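Lantibiotic dehydratase (Microbispora corallina, PDB 5EHK) probably dehydrates serine and threonine residues of the NAI-107 precursor peptide, depending on tRNA, most likely glutamyl-tRNA, during biosynthesis of this lantibiotic. Local coordinates at residues A180-L190 with E314-V324; R171-A180 with T356-H367. All blocks are in the same frame, centred on the assembly; numbering follows the deposited sequence.

Contact 1. Residues A180-L190 with E314-V324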
# COMPACT_ATOMS: atom_id res chain seq x y z
N ALA A 180 30.98 -33.08 -12.62
CA ALA A 180 32.02 -33.63 -13.47
C ALA A 180 32.60 -32.59 -14.44
O ALA A 180 33.81 -32.59 -14.69
CB ALA A 180 31.49 -34.83 -14.24
N VAL A 181 31.75 -31.73 -14.98
CA VAL A 181 32.19 -30.71 -15.93
C VAL A 181 33.20 -29.79 -15.25
O VAL A 181 34.19 -29.37 -15.86
CB VAL A 181 31.00 -29.87 -16.47
CG1 VAL A 181 31.49 -28.77 -17.39
CG2 VAL A 181 29.98 -30.76 -17.19
N HIS A 182 32.94 -29.51 -13.98
CA HIS A 182 33.84 -28.72 -13.13
C HIS A 182 35.23 -29.36 -13.07
O HIS A 182 36.24 -28.66 -13.17
CB HIS A 182 33.27 -28.63 -11.72
CG HIS A 182 32.04 -27.79 -11.62
ND1 HIS A 182 31.27 -27.73 -10.48
CD2 HIS A 182 31.44 -26.97 -12.53
CE1 HIS A 182 30.25 -26.92 -10.68
NE2 HIS A 182 30.33 -26.45 -11.92
N ARG A 183 35.27 -30.68 -12.91
CA ARG A 183 36.53 -31.40 -12.79
C ARG A 183 37.27 -31.35 -14.11
O ARG A 183 38.49 -31.25 -14.13
CB ARG A 183 36.30 -32.85 -12.37
CG ARG A 183 35.96 -33.04 -10.89
CD ARG A 183 35.36 -34.42 -10.63
NE ARG A 183 36.23 -35.52 -11.05
CZ ARG A 183 35.82 -36.77 -11.23
NH1 ARG A 183 34.54 -37.09 -11.04
NH2 ARG A 183 36.68 -37.71 -11.61
N LEU A 184 36.52 -31.40 -15.20
CA LEU A 184 37.11 -31.21 -16.51
C LEU A 184 37.61 -29.76 -16.71
O LEU A 184 38.59 -29.53 -17.43
CB LEU A 184 36.09 -31.57 -17.59
CG LEU A 184 35.77 -33.06 -17.81
CD1 LEU A 184 35.06 -33.28 -19.13
CD2 LEU A 184 37.03 -33.90 -17.76
N GLU A 185 36.98 -28.79 -16.03
CA GLU A 185 37.30 -27.36 -16.20
C GLU A 185 38.60 -26.96 -15.49
O GLU A 185 39.21 -25.93 -15.81
CB GLU A 185 36.13 -26.45 -15.74
CG GLU A 185 35.00 -26.27 -16.80
CD GLU A 185 33.75 -25.51 -16.28
OE1 GLU A 185 33.54 -25.42 -15.04
OE2 GLU A 185 32.97 -25.00 -17.12
N ARG A 186 39.03 -27.78 -14.54
CA ARG A 186 40.28 -27.55 -13.83
C ARG A 186 41.48 -28.09 -14.63
O ARG A 186 42.62 -27.72 -14.39
CB ARG A 186 40.22 -28.19 -12.44
CG ARG A 186 39.16 -27.59 -11.53
CD ARG A 186 39.06 -28.38 -10.23
NE ARG A 186 40.38 -28.65 -9.65
CZ ARG A 186 40.59 -29.23 -8.47
NH1 ARG A 186 39.57 -29.59 -7.71
NH2 ARG A 186 41.84 -29.44 -8.05
N ASP A 187 41.21 -28.96 -15.58
CA ASP A 187 42.25 -29.48 -16.47
C ASP A 187 42.69 -28.40 -17.46
O ASP A 187 42.03 -28.17 -18.48
CB ASP A 187 41.72 -30.72 -17.18
CG ASP A 187 42.75 -31.38 -18.09
OD1 ASP A 187 42.97 -32.60 -17.91
OD2 ASP A 187 43.31 -30.71 -18.98
N ARG A 188 43.83 -27.76 -17.18
CA ARG A 188 44.29 -26.65 -18.00
C ARG A 188 44.61 -27.06 -19.42
O ARG A 188 44.59 -26.22 -20.33
CB ARG A 188 45.53 -25.98 -17.41
CG ARG A 188 45.37 -25.48 -16.00
CD ARG A 188 46.58 -24.69 -15.60
NE ARG A 188 46.48 -24.23 -14.23
CZ ARG A 188 47.39 -23.47 -13.63
NH1 ARG A 188 48.47 -23.07 -14.31
NH2 ARG A 188 47.23 -23.09 -12.37
N VAL A 189 44.92 -28.33 -19.61
CA VAL A 189 45.28 -28.83 -20.94
C VAL A 189 44.04 -29.15 -21.76
O VAL A 189 44.02 -28.95 -22.99
CB VAL A 189 46.35 -29.99 -20.88
CG1 VAL A 189 46.31 -30.74 -19.55
CG2 VAL A 189 46.22 -30.95 -22.07
N LEU A 190 43.00 -29.63 -21.09
CA LEU A 190 41.71 -29.82 -21.75
C LEU A 190 41.11 -28.45 -22.02
O LEU A 190 40.62 -28.18 -23.12
CB LEU A 190 40.76 -30.68 -20.91
CG LEU A 190 39.30 -30.87 -21.36
CD1 LEU A 190 39.21 -31.46 -22.76
CD2 LEU A 190 38.52 -31.74 -20.36
N GLU A 314 47.31 -36.98 -25.02
CA GLU A 314 47.88 -35.78 -24.42
C GLU A 314 46.87 -34.64 -24.39
O GLU A 314 46.95 -33.76 -23.53
CB GLU A 314 49.19 -35.35 -25.12
CG GLU A 314 49.07 -34.66 -26.50
CD GLU A 314 48.96 -35.63 -27.67
OE1 GLU A 314 48.87 -35.17 -28.83
OE2 GLU A 314 49.00 -36.86 -27.45
N ALA A 315 45.90 -34.68 -25.30
CA ALA A 315 44.78 -33.74 -25.29
C ALA A 315 43.95 -34.08 -24.05
O ALA A 315 43.15 -35.01 -24.09
CB ALA A 315 43.96 -33.86 -26.56
N MET A 316 44.18 -33.32 -22.98
CA MET A 316 43.66 -33.53 -21.61
C MET A 316 44.59 -34.48 -20.85
O MET A 316 45.29 -35.30 -21.45
CB MET A 316 42.22 -34.05 -21.53
CG MET A 316 42.13 -35.53 -21.18
SD MET A 316 40.47 -36.21 -21.15
CE MET A 316 40.19 -36.36 -22.91
N SER A 317 44.59 -34.36 -19.53
CA SER A 317 45.52 -35.08 -18.67
C SER A 317 45.18 -36.55 -18.54
O SER A 317 44.44 -37.11 -19.35
CB SER A 317 45.54 -34.46 -17.27
OG SER A 317 44.45 -34.94 -16.50
N SER A 318 45.75 -37.18 -17.51
CA SER A 318 45.51 -38.60 -17.26
C SER A 318 44.11 -38.88 -16.73
O SER A 318 43.23 -39.27 -17.50
CB SER A 318 46.59 -39.19 -16.33
OG SER A 318 46.85 -38.37 -15.20
N GLU A 319 43.88 -38.64 -15.44
CA GLU A 319 42.61 -39.01 -14.81
C GLU A 319 41.41 -38.23 -15.34
O GLU A 319 40.28 -38.52 -14.97
CB GLU A 319 42.66 -38.90 -13.28
CG GLU A 319 42.81 -37.49 -12.74
CD GLU A 319 44.23 -36.97 -12.83
OE1 GLU A 319 44.87 -37.12 -13.90
OE2 GLU A 319 44.70 -36.40 -11.82
N SER A 320 41.66 -37.22 -16.18
CA SER A 320 40.58 -36.53 -16.86
C SER A 320 39.95 -37.49 -17.88
O SER A 320 38.73 -37.63 -17.95
CB SER A 320 41.03 -35.21 -17.49
OG SER A 320 40.99 -34.15 -16.54
N ALA A 321 40.80 -38.18 -18.64
CA ALA A 321 40.31 -39.19 -19.59
C ALA A 321 39.75 -40.40 -18.84
O ALA A 321 39.00 -41.19 -19.41
CB ALA A 321 41.40 -39.61 -20.59
N ALA A 322 40.11 -40.53 -17.57
CA ALA A 322 39.52 -41.55 -16.71
C ALA A 322 38.07 -41.15 -16.44
O ALA A 322 37.15 -41.96 -16.64
CB ALA A 322 40.29 -41.66 -15.40
N LEU A 323 37.88 -39.90 -16.03
CA LEU A 323 36.55 -39.31 -15.82
C LEU A 323 35.75 -39.35 -17.10
O LEU A 323 34.54 -39.60 -17.07
CB LEU A 323 36.67 -37.86 -15.37
CG LEU A 323 35.37 -37.09 -15.07
CD1 LEU A 323 34.42 -37.92 -14.23
CD2 LEU A 323 35.66 -35.77 -14.39
N VAL A 324 36.41 -39.08 -18.22
CA VAL A 324 35.74 -39.09 -19.51
C VAL A 324 35.18 -40.46 -19.81
O VAL A 324 34.00 -40.60 -20.15
CB VAL A 324 36.67 -38.61 -20.65
CG1 VAL A 324 36.13 -39.00 -22.02
CG2 VAL A 324 36.83 -37.10 -20.58
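D187 OD1 accepts three hydrogen bonds, from S317 N, S317 OG and S320 OG. The backbone bond is nearly straight: S317 N lies 2.9 Å from D187 OD1, on its syn lone pair, with an angle of 164° at the hydrogen. S320 OG reaches D187 OD1 from the anti side at 2.9 Å, a little out of the carboxylate plane, and S317 OG arrives almost in line with the C-O bond. With CG anti to the backbone N (chi1 -177°), D187 extends this oxygen across to the segment 314-324. Three donors thus satisfy one oxygen of a buried acid, and the nearby N-terminal part of helix 318-339 may further stabilise the negative charge. D187 is also the N-cap residue of the short helix 188-191, its OD2 accepting from L190 N, so the same carboxylate caps its own short helix and binds two serines of 314-324.

The helical parts, 180-185 and 318-324, run nearly antiparallel at 157°, their axes 10.3 Å apart, within the N-terminal region of the lantibiotic dehydratase family.

Apolar side chains meet between the helices. L184 CD2 approaches L323 CD2 to 4.1 Å and also touches V324 CG2, while V298 and V302 of helix 294-306 pack against L184 from outside the pair. Beyond the helical parts, L190 and M316 lie alongside each other, their CB atoms 3.7 Å apart. V189 turns CG2 toward the backbone of E314 and M316.

On the exposed margin R183 lays its guanidinium over L323, whose CD2 sits above the centre of one face. A bend at chi3 folds the arginine back across the leucine.

Contact 2. Residues R171-A180 with T356-H367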
# COMPACT_ATOMS: atom_id res chain seq x y z
N ARG A 171 18.57 -39.55 -18.94
CA ARG A 171 19.64 -38.57 -19.06
C ARG A 171 20.27 -38.24 -17.72
O ARG A 171 19.70 -38.49 -16.66
CB ARG A 171 19.15 -37.29 -19.73
CG ARG A 171 18.93 -37.42 -21.22
CD ARG A 171 18.14 -36.25 -21.76
NE ARG A 171 18.12 -36.25 -23.22
CZ ARG A 171 17.45 -35.38 -23.97
NH1 ARG A 171 16.72 -34.44 -23.38
NH2 ARG A 171 17.51 -35.45 -25.30
N ALA A 172 21.47 -37.70 -17.80
CA ALA A 172 22.22 -37.30 -16.63
C ALA A 172 21.53 -36.11 -15.98
O ALA A 172 21.09 -35.21 -16.68
CB ALA A 172 23.63 -36.93 -17.03
N ASP A 173 21.40 -36.13 -14.66
CA ASP A 173 20.89 -34.99 -13.90
C ASP A 173 21.89 -33.85 -14.01
O ASP A 173 23.09 -34.08 -13.84
CB ASP A 173 20.66 -35.40 -12.45
CG ASP A 173 20.53 -34.22 -11.50
OD1 ASP A 173 19.45 -33.59 -11.46
OD2 ASP A 173 21.50 -33.97 -10.75
N MET A 174 21.41 -32.64 -14.29
CA MET A 174 22.30 -31.50 -14.54
C MET A 174 23.23 -31.19 -13.37
O MET A 174 24.40 -30.89 -13.57
CB MET A 174 21.53 -30.25 -14.94
CG MET A 174 21.10 -30.24 -16.38
SD MET A 174 22.55 -30.19 -17.46
CE MET A 174 23.33 -28.70 -16.87
N GLU A 175 22.69 -31.25 -12.17
CA GLU A 175 23.48 -31.02 -10.98
C GLU A 175 24.60 -32.05 -10.93
O GLU A 175 25.75 -31.71 -10.67
CB GLU A 175 22.59 -31.10 -9.74
CG GLU A 175 23.17 -30.39 -8.55
CD GLU A 175 22.11 -29.99 -7.54
OE1 GLU A 175 20.95 -29.78 -7.96
OE2 GLU A 175 22.43 -29.85 -6.33
N TRP A 176 24.25 -33.30 -11.22
CA TRP A 176 25.23 -34.39 -11.27
C TRP A 176 26.29 -34.14 -12.35
O TRP A 176 27.49 -34.16 -12.08
CB TRP A 176 24.53 -35.75 -11.44
CG TRP A 176 25.48 -36.93 -11.52
CD1 TRP A 176 26.06 -37.59 -10.48
CD2 TRP A 176 25.96 -37.56 -12.72
NE1 TRP A 176 26.87 -38.60 -10.95
CE2 TRP A 176 26.82 -38.60 -12.32
CE3 TRP A 176 25.74 -37.36 -14.08
CZ2 TRP A 176 27.47 -39.43 -13.24
CZ3 TRP A 176 26.38 -38.17 -14.98
CH2 TRP A 176 27.23 -39.20 -14.56
N LEU A 177 25.84 -33.92 -13.58
CA LEU A 177 26.76 -33.70 -14.69
C LEU A 177 27.69 -32.51 -14.47
O LEU A 177 28.85 -32.55 -14.85
CB LEU A 177 26.00 -33.53 -16.00
CG LEU A 177 26.92 -33.29 -17.20
CD1 LEU A 177 27.83 -34.48 -17.40
CD2 LEU A 177 26.10 -33.01 -18.47
N LEU A 178 27.17 -31.45 -13.86
CA LEU A 178 27.98 -30.27 -13.63
C LEU A 178 29.15 -30.52 -12.67
O LEU A 178 30.23 -29.96 -12.87
CB LEU A 178 27.11 -29.07 -13.20
CG LEU A 178 26.31 -28.44 -14.35
CD1 LEU A 178 25.21 -27.52 -13.84
CD2 LEU A 178 27.22 -27.71 -15.34
N SER A 179 28.95 -31.37 -11.67
CA SER A 179 30.06 -31.77 -10.79
C SER A 179 31.26 -32.31 -11.58
O SER A 179 32.42 -32.02 -11.24
CB SER A 179 29.63 -32.77 -9.72
OG SER A 179 28.91 -32.11 -8.69
N ALA A 180 30.98 -33.08 -12.62
CA ALA A 180 32.02 -33.63 -13.47
C ALA A 180 32.60 -32.59 -14.44
O ALA A 180 33.81 -32.59 -14.69
CB ALA A 180 31.49 -34.83 -14.24
N THR A 356 27.14 -44.22 -12.53
CA THR A 356 27.14 -42.80 -12.20
C THR A 356 27.77 -42.54 -10.83
O THR A 356 28.36 -41.49 -10.62
CB THR A 356 25.70 -42.21 -12.21
OG1 THR A 356 24.95 -42.70 -11.08
CG2 THR A 356 24.97 -42.54 -13.51
N ARG A 357 27.62 -43.48 -9.91
CA ARG A 357 28.18 -43.35 -8.56
C ARG A 357 29.71 -43.42 -8.58
O ARG A 357 30.38 -42.92 -7.67
CB ARG A 357 27.62 -44.42 -7.61
CG ARG A 357 26.16 -44.25 -7.27
CD ARG A 357 25.72 -45.23 -6.18
NE ARG A 357 26.45 -45.02 -4.93
CZ ARG A 357 26.13 -44.10 -4.02
NH1 ARG A 357 25.07 -43.31 -4.20
NH2 ARG A 357 26.85 -43.98 -2.91
N ARG A 358 30.24 -44.08 -9.61
CA ARG A 358 31.69 -44.17 -9.77
C ARG A 358 32.23 -42.78 -10.09
O ARG A 358 33.19 -42.32 -9.47
CB ARG A 358 32.06 -45.18 -10.86
CG ARG A 358 32.63 -46.49 -10.30
CD ARG A 358 32.78 -47.54 -11.38
NE ARG A 358 31.52 -48.19 -11.71
CZ ARG A 358 31.17 -48.55 -12.94
NH1 ARG A 358 32.00 -48.33 -13.96
NH2 ARG A 358 29.99 -49.14 -13.16
N VAL A 359 31.58 -42.13 -11.05
CA VAL A 359 31.88 -40.76 -11.41
C VAL A 359 31.75 -39.86 -10.20
O VAL A 359 32.65 -39.10 -9.89
CB VAL A 359 30.89 -40.27 -12.46
CG1 VAL A 359 30.95 -38.75 -12.61
CG2 VAL A 359 31.15 -40.97 -13.79
N HIS A 360 30.63 -40.00 -9.50
CA HIS A 360 30.36 -39.23 -8.28
C HIS A 360 29.04 -39.71 -7.68
O HIS A 360 28.02 -39.75 -8.37
CB HIS A 360 30.25 -37.73 -8.59
CG HIS A 360 29.86 -36.90 -7.42
ND1 HIS A 360 30.57 -36.89 -6.23
CD2 HIS A 360 28.81 -36.06 -7.23
CE1 HIS A 360 29.99 -36.08 -5.37
NE2 HIS A 360 28.91 -35.56 -5.95
N PRO A 361 29.05 -40.04 -6.38
CA PRO A 361 27.83 -40.53 -5.73
C PRO A 361 26.83 -39.41 -5.53
O PRO A 361 27.10 -38.50 -4.76
CB PRO A 361 28.35 -41.05 -4.38
CG PRO A 361 29.62 -40.30 -4.14
CD PRO A 361 30.22 -40.10 -5.49
N HIS A 362 25.69 -39.48 -6.22
CA HIS A 362 24.63 -38.48 -6.04
C HIS A 362 23.27 -39.10 -5.75
O HIS A 362 22.94 -40.14 -6.31
CB HIS A 362 24.52 -37.58 -7.28
CG HIS A 362 23.71 -36.34 -7.05
ND1 HIS A 362 22.80 -35.87 -7.96
CD2 HIS A 362 23.70 -35.47 -6.01
CE1 HIS A 362 22.25 -34.76 -7.49
NE2 HIS A 362 22.78 -34.50 -6.31
N ASP A 363 22.49 -38.44 -4.90
CA ASP A 363 21.16 -38.93 -4.53
C ASP A 363 20.22 -39.16 -5.71
O ASP A 363 19.46 -40.14 -5.74
CB ASP A 363 20.48 -37.96 -3.56
CG ASP A 363 20.96 -38.12 -2.14
OD1 ASP A 363 21.81 -39.01 -1.89
OD2 ASP A 363 20.47 -37.37 -1.26
N THR A 364 20.26 -38.26 -6.68
CA THR A 364 19.38 -38.33 -7.84
C THR A 364 20.11 -37.91 -9.10
O THR A 364 19.95 -36.79 -9.55
CB THR A 364 18.19 -37.39 -7.68
OG1 THR A 364 18.65 -36.17 -7.09
CG2 THR A 364 17.12 -37.99 -6.79
N PRO A 365 20.92 -38.81 -9.67
CA PRO A 365 21.78 -38.51 -10.82
C PRO A 365 21.08 -38.79 -12.15
O PRO A 365 21.70 -38.65 -13.21
CB PRO A 365 22.92 -39.50 -10.65
CG PRO A 365 22.23 -40.70 -10.10
CD PRO A 365 21.16 -40.17 -9.17
N LEU A 366 19.81 -39.20 -12.11
CA LEU A 366 19.10 -39.47 -13.35
C LEU A 366 17.81 -38.67 -13.49
O LEU A 366 17.12 -38.37 -12.51
CB LEU A 366 18.76 -40.97 -13.50
CG LEU A 366 19.80 -42.07 -13.43
CD1 LEU A 366 19.08 -43.39 -13.57
CD2 LEU A 366 20.83 -41.92 -14.52
N HIS A 367 17.48 -38.36 -14.73
CA HIS A 367 16.19 -37.78 -15.06
C HIS A 367 15.55 -38.64 -16.14
O HIS A 367 16.16 -38.93 -17.18
CB HIS A 367 16.32 -36.32 -15.52
CG HIS A 367 15.02 -35.70 -15.92
ND1 HIS A 367 14.13 -35.19 -15.00
CD2 HIS A 367 14.44 -35.55 -17.13
CE1 HIS A 367 13.06 -34.73 -15.63
NE2 HIS A 367 13.22 -34.94 -16.93
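W176 fills the tightly packed part of the contact, its indole wedged between the end of helix 346-359 and the loop that follows. The single N-H of NE1 is shared between two carbonyls in the plane of the ring, in a bifurcated bond. H360 O is 3.0 Å from W176 NE1, with a lone pair aimed at the donor. T356 O, 3.3 Å from W176 NE1, is met from above its carbonyl plane and also accepts from H360 N. P365 CB stands over the five-membered ring, 3.8 Å from its centroid, in a CH-pi contact; T356 CG2 also lies over a face, toward the rim. W176 CZ2 packs against V359 CG1 at 3.6 Å. The ring is carried out to these partners with CG anti to the backbone N (chi1 179°), and L327 of helix 318-339 adds to its surroundings.

Packing is looser toward solvent. The imidazole of H362 presents its edge to D173 OD2, and its CE1 borders E175 CB. S179 CB touches H360 CD2 at 4.2 Å.

The strands are joined by backbone bonds. R171 N to H367 O measures 3.0 Å and the return bond from H367 N to R171 O 2.9 Å; just beyond the strand ends D173 N donates to P365 O at 2.9 Å, from above its carbonyl plane. D173 then accepts from W176 N through OD2 while N581 holds OD1. This is a strand-to-helix turn with an aspartate N-cap, set where antiparallel strands 167-172 and 366-379 pair.

How the contacts relate
Helix 174-185 carries both contacts: its first turns belong to contact 2, its last to contact 1, and A180 takes part in each. On the other side, helix 318-339 and helix 346-359 follow each other in the chain. The contact centres are about 17 Å apart, yet they meet at V359, where L323 CD1 lies 3.9 Å from V359 CG1. R183 NH1 reaches V359 O at 3.0 Å, a weak bond from contact 1 to the end of helix 346-359. Contact 1 joins helix to helix, while contact 2 reaches on to the pairing of strands 167-172 and 366-379. Their centres lie about 40 Å and 33 Å, respectively, from the chain's centre.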